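Local coordinates for protein D-alanyl-d-alanine carboxypeptidase DACD (Escherichia coli, PDB 5FSR) that removes the C-terminal D-alanine from peptidoglycan precursor peptides as a penicillin-binding serine carboxypeptidase of the cell envelope, at residues A[318-331]-A[350-362]. Residues are numbered along the deposited sequence; the frame is centred on the assembly and turned at random.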
loop_
_atom_site.group_PDB
_atom_site.type_symbol
_atom_site.label_atom_id
_atom_site.label_comp_id
_atom_site.label_asym_id
_atom_site.label_seq_id
_atom_site.Cartn_x
_atom_site.Cartn_y
_atom_site.Cartn_z
ATOM N N MET A 318 -6.772 18.916 -0.920
ATOM C CA MET A 318 -5.738 19.277 0.039
ATOM C C MET A 318 -5.983 18.652 1.416
ATOM O O MET A 318 -7.126 18.439 1.816
ATOM C CB MET A 318 -5.703 20.794 0.135
ATOM C CG MET A 318 -4.333 21.369 0.359
ATOM S SD MET A 318 -4.466 23.164 0.473
ATOM C CE MET A 318 -3.015 23.373 1.510
ATOM N N VAL A 319 -4.902 18.318 2.111
ATOM C CA VAL A 319 -4.988 17.841 3.489
ATOM C C VAL A 319 -4.820 19.046 4.440
ATOM O O VAL A 319 -3.797 19.739 4.389
ATOM C CB VAL A 319 -3.927 16.761 3.778
ATOM C CG1 VAL A 319 -4.018 16.265 5.216
ATOM C CG2 VAL A 319 -4.094 15.582 2.831
ATOM N N LEU A 320 -5.825 19.279 5.287
ATOM C CA LEU A 320 -5.821 20.402 6.265
ATOM C C LEU A 320 -6.208 19.937 7.660
ATOM O O LEU A 320 -7.013 19.018 7.790
ATOM C CB LEU A 320 -6.796 21.493 5.833
ATOM C CG LEU A 320 -6.442 22.220 4.526
ATOM C CD1 LEU A 320 -7.576 23.110 4.087
ATOM C CD2 LEU A 320 -5.151 23.016 4.607
ATOM N N PRO A 321 -5.637 20.557 8.719
ATOM C CA PRO A 321 -6.199 20.313 10.048
ATOM C C PRO A 321 -7.642 20.771 10.130
ATOM O O PRO A 321 -8.017 21.750 9.483
ATOM C CB PRO A 321 -5.318 21.153 10.979
ATOM C CG PRO A 321 -4.051 21.322 10.242
ATOM C CD PRO A 321 -4.421 21.383 8.796
ATOM N N LYS A 322 -8.442 20.051 10.905
ATOM C CA LYS A 322 -9.863 20.355 11.027
ATOM C C LYS A 322 -10.091 21.747 11.625
ATOM O O LYS A 322 -11.031 22.451 11.238
ATOM C CB LYS A 322 -10.558 19.311 11.894
ATOM C CG LYS A 322 -10.444 17.881 11.391
ATOM C CD LYS A 322 -11.610 17.039 11.885
ATOM C CE LYS A 322 -11.829 15.800 11.042
ATOM N NZ LYS A 322 -13.110 15.197 11.473
ATOM N N ALA A 323 -9.244 22.129 12.583
ATOM C CA ALA A 323 -9.325 23.445 13.169
ATOM C C ALA A 323 -9.101 24.546 12.131
ATOM O O ALA A 323 -9.579 25.660 12.329
ATOM C CB ALA A 323 -8.341 23.582 14.315
ATOM N N GLU A 324 -8.388 24.228 11.039
ATOM C CA GLU A 324 -8.142 25.186 9.956
ATOM C C GLU A 324 -9.263 25.406 8.891
ATOM O O GLU A 324 -9.228 26.418 8.155
ATOM C CB GLU A 324 -6.762 24.944 9.334
ATOM C CG GLU A 324 -5.617 25.037 10.338
ATOM C CD GLU A 324 -5.707 26.240 11.279
ATOM O OE1 GLU A 324 -5.933 27.361 10.787
ATOM O OE2 GLU A 324 -5.616 26.072 12.519
ATOM N N ILE A 325 -10.291 24.556 8.889
ATOM C CA ILE A 325 -11.355 24.644 7.896
ATOM C C ILE A 325 -12.081 25.991 7.929
ATOM O O ILE A 325 -12.287 26.592 6.878
ATOM C CB ILE A 325 -12.368 23.471 8.004
ATOM C CG1 ILE A 325 -11.668 22.113 7.802
ATOM C CG2 ILE A 325 -13.534 23.641 7.021
ATOM C CD1 ILE A 325 -11.019 21.886 6.446
ATOM N N PRO A 326 -12.460 26.484 9.122
ATOM C CA PRO A 326 -13.077 27.819 9.139
ATOM C C PRO A 326 -12.151 29.002 8.778
ATOM O O PRO A 326 -12.634 30.089 8.552
ATOM C CB PRO A 326 -13.591 27.939 10.579
ATOM C CG PRO A 326 -13.679 26.523 11.071
ATOM C CD PRO A 326 -12.485 25.880 10.464
ATOM N N HIS A 327 -10.844 28.779 8.720
ATOM C CA HIS A 327 -9.862 29.807 8.406
ATOM C C HIS A 327 -9.290 29.804 6.986
ATOM O O HIS A 327 -8.375 30.593 6.734
ATOM C CB HIS A 327 -8.699 29.683 9.382
ATOM C CG HIS A 327 -9.124 29.688 10.809
ATOM N ND1 HIS A 327 -8.699 28.736 11.709
ATOM C CD2 HIS A 327 -9.943 30.519 11.493
ATOM C CE1 HIS A 327 -9.235 28.983 12.888
ATOM N NE2 HIS A 327 -9.994 30.056 12.783
ATOM N N ILE A 328 -9.799 28.957 6.074
ATOM C CA ILE A 328 -9.303 28.884 4.688
ATOM C C ILE A 328 -10.071 29.850 3.804
ATOM O O ILE A 328 -11.291 29.845 3.813
ATOM C CB ILE A 328 -9.450 27.473 4.067
ATOM C CG1 ILE A 328 -8.565 26.455 4.801
ATOM C CG2 ILE A 328 -9.133 27.480 2.563
ATOM C CD1 ILE A 328 -7.080 26.493 4.480
ATOM N N LYS A 329 -9.361 30.660 3.031
ATOM C CA LYS A 329 -9.981 31.668 2.168
ATOM C C LYS A 329 -9.261 31.690 0.845
ATOM O O LYS A 329 -8.034 31.527 0.807
ATOM C CB LYS A 329 -9.888 33.078 2.789
ATOM C CG LYS A 329 -10.539 33.240 4.152
ATOM C CD LYS A 329 -12.058 33.273 4.105
ATOM C CE LYS A 329 -12.617 33.244 5.528
ATOM N NZ LYS A 329 -14.073 33.558 5.588
ATOM N N ALA A 330 -10.010 31.921 -0.230
ATOM C CA ALA A 330 -9.468 31.934 -1.589
ATOM C C ALA A 330 -9.438 33.368 -2.136
ATOM O O ALA A 330 -10.417 33.853 -2.692
ATOM C CB ALA A 330 -10.290 31.028 -2.484
ATOM N N LYS A 331 -8.299 34.033 -1.978
ATOM C CA LYS A 331 -8.093 35.373 -2.548
ATOM C C LYS A 331 -7.495 35.241 -3.947
ATOM O O LYS A 331 -7.067 34.141 -4.351
ATOM C CB LYS A 331 -7.187 36.217 -1.644
ATOM C CG LYS A 331 -7.677 36.332 -0.194
ATOM C CD LYS A 331 -7.319 37.683 0.461
ATOM C CE LYS A 331 -7.934 37.864 1.850
ATOM N NZ LYS A 331 -7.625 36.730 2.785
ATOM N N GLY A 350 -5.203 36.012 -14.226
ATOM C CA GLY A 350 -4.777 36.363 -12.860
ATOM C C GLY A 350 -4.173 35.147 -12.187
ATOM O O GLY A 350 -3.698 34.235 -12.870
ATOM N N GLU A 351 -4.178 35.134 -10.855
ATOM C CA GLU A 351 -3.974 33.892 -10.092
ATOM C C GLU A 351 -4.718 33.884 -8.743
ATOM O O GLU A 351 -4.927 34.938 -8.103
ATOM C CB GLU A 351 -2.469 33.522 -9.931
ATOM C CG GLU A 351 -1.747 34.038 -8.676
ATOM C CD GLU A 351 -0.561 33.178 -8.218
ATOM O OE1 GLU A 351 -0.399 32.013 -8.656
ATOM O OE2 GLU A 351 0.214 33.676 -7.365
ATOM N N ILE A 352 -5.098 32.667 -8.344
ATOM C CA ILE A 352 -5.798 32.379 -7.096
ATOM C C ILE A 352 -4.752 32.102 -6.024
ATOM O O ILE A 352 -3.782 31.380 -6.256
ATOM C CB ILE A 352 -6.737 31.155 -7.247
ATOM C CG1 ILE A 352 -7.916 31.498 -8.148
ATOM C CG2 ILE A 352 -7.269 30.685 -5.898
ATOM C CD1 ILE A 352 -8.521 30.311 -8.831
ATOM N N GLU A 353 -4.978 32.676 -4.843
ATOM C CA GLU A 353 -4.006 32.655 -3.752
ATOM C C GLU A 353 -4.750 32.153 -2.512
ATOM O O GLU A 353 -5.556 32.867 -1.930
ATOM C CB GLU A 353 -3.395 34.056 -3.567
ATOM C CG GLU A 353 -3.513 34.977 -4.802
ATOM C CD GLU A 353 -2.328 35.896 -5.021
ATOM O OE1 GLU A 353 -2.240 36.944 -4.344
ATOM O OE2 GLU A 353 -1.495 35.565 -5.906
ATOM N N LEU A 354 -4.522 30.888 -2.151
ATOM C CA LEU A 354 -5.286 30.261 -1.078
ATOM C C LEU A 354 -4.657 30.594 0.253
ATOM O O LEU A 354 -3.472 30.364 0.424
ATOM C CB LEU A 354 -5.350 28.746 -1.268
ATOM C CG LEU A 354 -6.457 28.108 -0.427
ATOM C CD1 LEU A 354 -7.767 28.168 -1.194
ATOM C CD2 LEU A 354 -6.132 26.682 -0.026
ATOM N N TYR A 355 -5.458 31.128 1.179
ATOM C CA TYR A 355 -5.015 31.494 2.527
ATOM C C TYR A 355 -5.561 30.527 3.582
ATOM O O TYR A 355 -6.698 30.038 3.473
ATOM C CB TYR A 355 -5.465 32.918 2.888
ATOM C CG TYR A 355 -4.601 33.973 2.273
ATOM C CD1 TYR A 355 -4.793 34.367 0.958
ATOM C CD2 TYR A 355 -3.566 34.554 2.992
ATOM C CE1 TYR A 355 -3.989 35.333 0.372
ATOM C CE2 TYR A 355 -2.754 35.517 2.422
ATOM C CZ TYR A 355 -2.966 35.898 1.107
ATOM O OH TYR A 355 -2.169 36.849 0.531
ATOM N N ASP A 356 -4.706 30.226 4.565
ATOM C CA ASP A 356 -5.097 29.659 5.844
ATOM C C ASP A 356 -4.717 30.702 6.921
ATOM O O ASP A 356 -3.546 30.996 7.113
ATOM C CB ASP A 356 -4.359 28.352 6.057
ATOM C CG ASP A 356 -4.786 27.629 7.314
ATOM O OD1 ASP A 356 -5.483 28.206 8.177
ATOM O OD2 ASP A 356 -4.410 26.437 7.407
ATOM N N ARG A 357 -5.722 31.244 7.605
ATOM C CA ARG A 357 -5.577 32.429 8.477
ATOM C C ARG A 357 -4.980 33.592 7.640
ATOM O O ARG A 357 -5.580 33.986 6.633
ATOM C CB ARG A 357 -4.772 32.120 9.764
ATOM C CG ARG A 357 -5.348 31.020 10.655
ATOM C CD ARG A 357 -4.438 30.747 11.840
ATOM N NE ARG A 357 -4.721 29.483 12.520
ATOM C CZ ARG A 357 -4.040 29.023 13.573
ATOM N NH1 ARG A 357 -3.030 29.722 14.101
ATOM N NH2 ARG A 357 -4.367 27.867 14.126
ATOM N N ASP A 358 -3.784 34.056 8.008
ATOM C CA ASP A 358 -3.072 35.132 7.324
ATOM C C ASP A 358 -1.813 34.590 6.612
ATOM O O ASP A 358 -0.858 35.322 6.397
ATOM C CB ASP A 358 -2.703 36.234 8.353
ATOM C CG ASP A 358 -1.779 35.724 9.482
ATOM O OD1 ASP A 358 -2.032 34.630 10.038
ATOM O OD2 ASP A 358 -0.782 36.402 9.805
ATOM N N LYS A 359 -1.797 33.302 6.269
ATOM C CA LYS A 359 -0.658 32.706 5.566
ATOM C C LYS A 359 -1.125 32.068 4.262
ATOM O O LYS A 359 -2.064 31.277 4.252
ATOM C CB LYS A 359 0.058 31.669 6.434
ATOM C CG LYS A 359 1.008 32.273 7.464
ATOM C CD LYS A 359 0.291 32.665 8.746
ATOM C CE LYS A 359 1.239 33.139 9.842
ATOM N NZ LYS A 359 2.069 32.025 10.383
ATOM N N GLN A 360 -0.477 32.461 3.168
ATOM C CA GLN A 360 -0.740 31.910 1.847
ATOM C C GLN A 360 -0.184 30.500 1.811
ATOM O O GLN A 360 0.917 30.279 2.294
ATOM C CB GLN A 360 -0.056 32.777 0.785
ATOM C CG GLN A 360 -0.323 32.399 -0.662
ATOM C CD GLN A 360 0.092 33.498 -1.633
ATOM O OE1 GLN A 360 -0.245 34.683 -1.442
ATOM N NE2 GLN A 360 0.815 33.121 -2.682
ATOM N N VAL A 361 -0.954 29.561 1.269
ATOM C CA VAL A 361 -0.496 28.178 1.081
ATOM C C VAL A 361 -1.027 27.695 -0.286
ATOM O O VAL A 361 -2.224 27.462 -0.469
ATOM C CB VAL A 361 -0.829 27.206 2.269
ATOM C CG1 VAL A 361 -2.299 27.263 2.670
ATOM C CG2 VAL A 361 -0.409 25.765 1.925
ATOM N N ALA A 362 -0.122 27.599 -1.254
ATOM C CA ALA A 362 -0.468 27.276 -2.636
ATOM C C ALA A 362 -1.137 28.411 -3.396
ATOM O O ALA A 362 -1.642 29.393 -2.831
ATOM C CB ALA A 362 -1.305 25.993 -2.725
HETATM O O HOH W 1 -7.714 33.043 5.250
#
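OE1 of Glu-324 is gripped from opposite faces of its carboxylate: NE of Arg-357 reaches it at 3.0 Å, and ND1 of His-327 comes from above the plane at 3.2 Å. Arg-357 approaches side-on, its NH2 taking OE2 of Glu-324 at 2.7 Å to complete a two-pronged salt bridge, with guanidinium and carboxylate planes turned 53° apart. OD1 of Asp-356 also sits 2.8 Å from OE1 of Glu-324; OD2 of Asp-356 is buried with no hydrogen-bonding partner in the model. Asp-356 opens the type II' turn of a hairpin in the PBP5-type C-terminal domain, and strand 328-330 pairs antiparallel with the hairpin's first strand. Lys-329 and Tyr-355 form the hydrogen-bonded pair there, and a water links the carbonyls of His-327 and Arg-357. On the face that carries Lys-329 and Tyr-355, the Lys-331 chain, folded back at its last torsion (chi4 53°), curls over the Tyr-355 ring, bringing NZ within 4.4 Å of its centroid in a cation-pi contact. On the face that carries Ile-328 and Leu-354, CD2 of Leu-354 touches both CG2 of Ile-328 and SD of Met-318, whose extended chain carries CE tip to tip against CG2 of Val-361 at 3.6 Å.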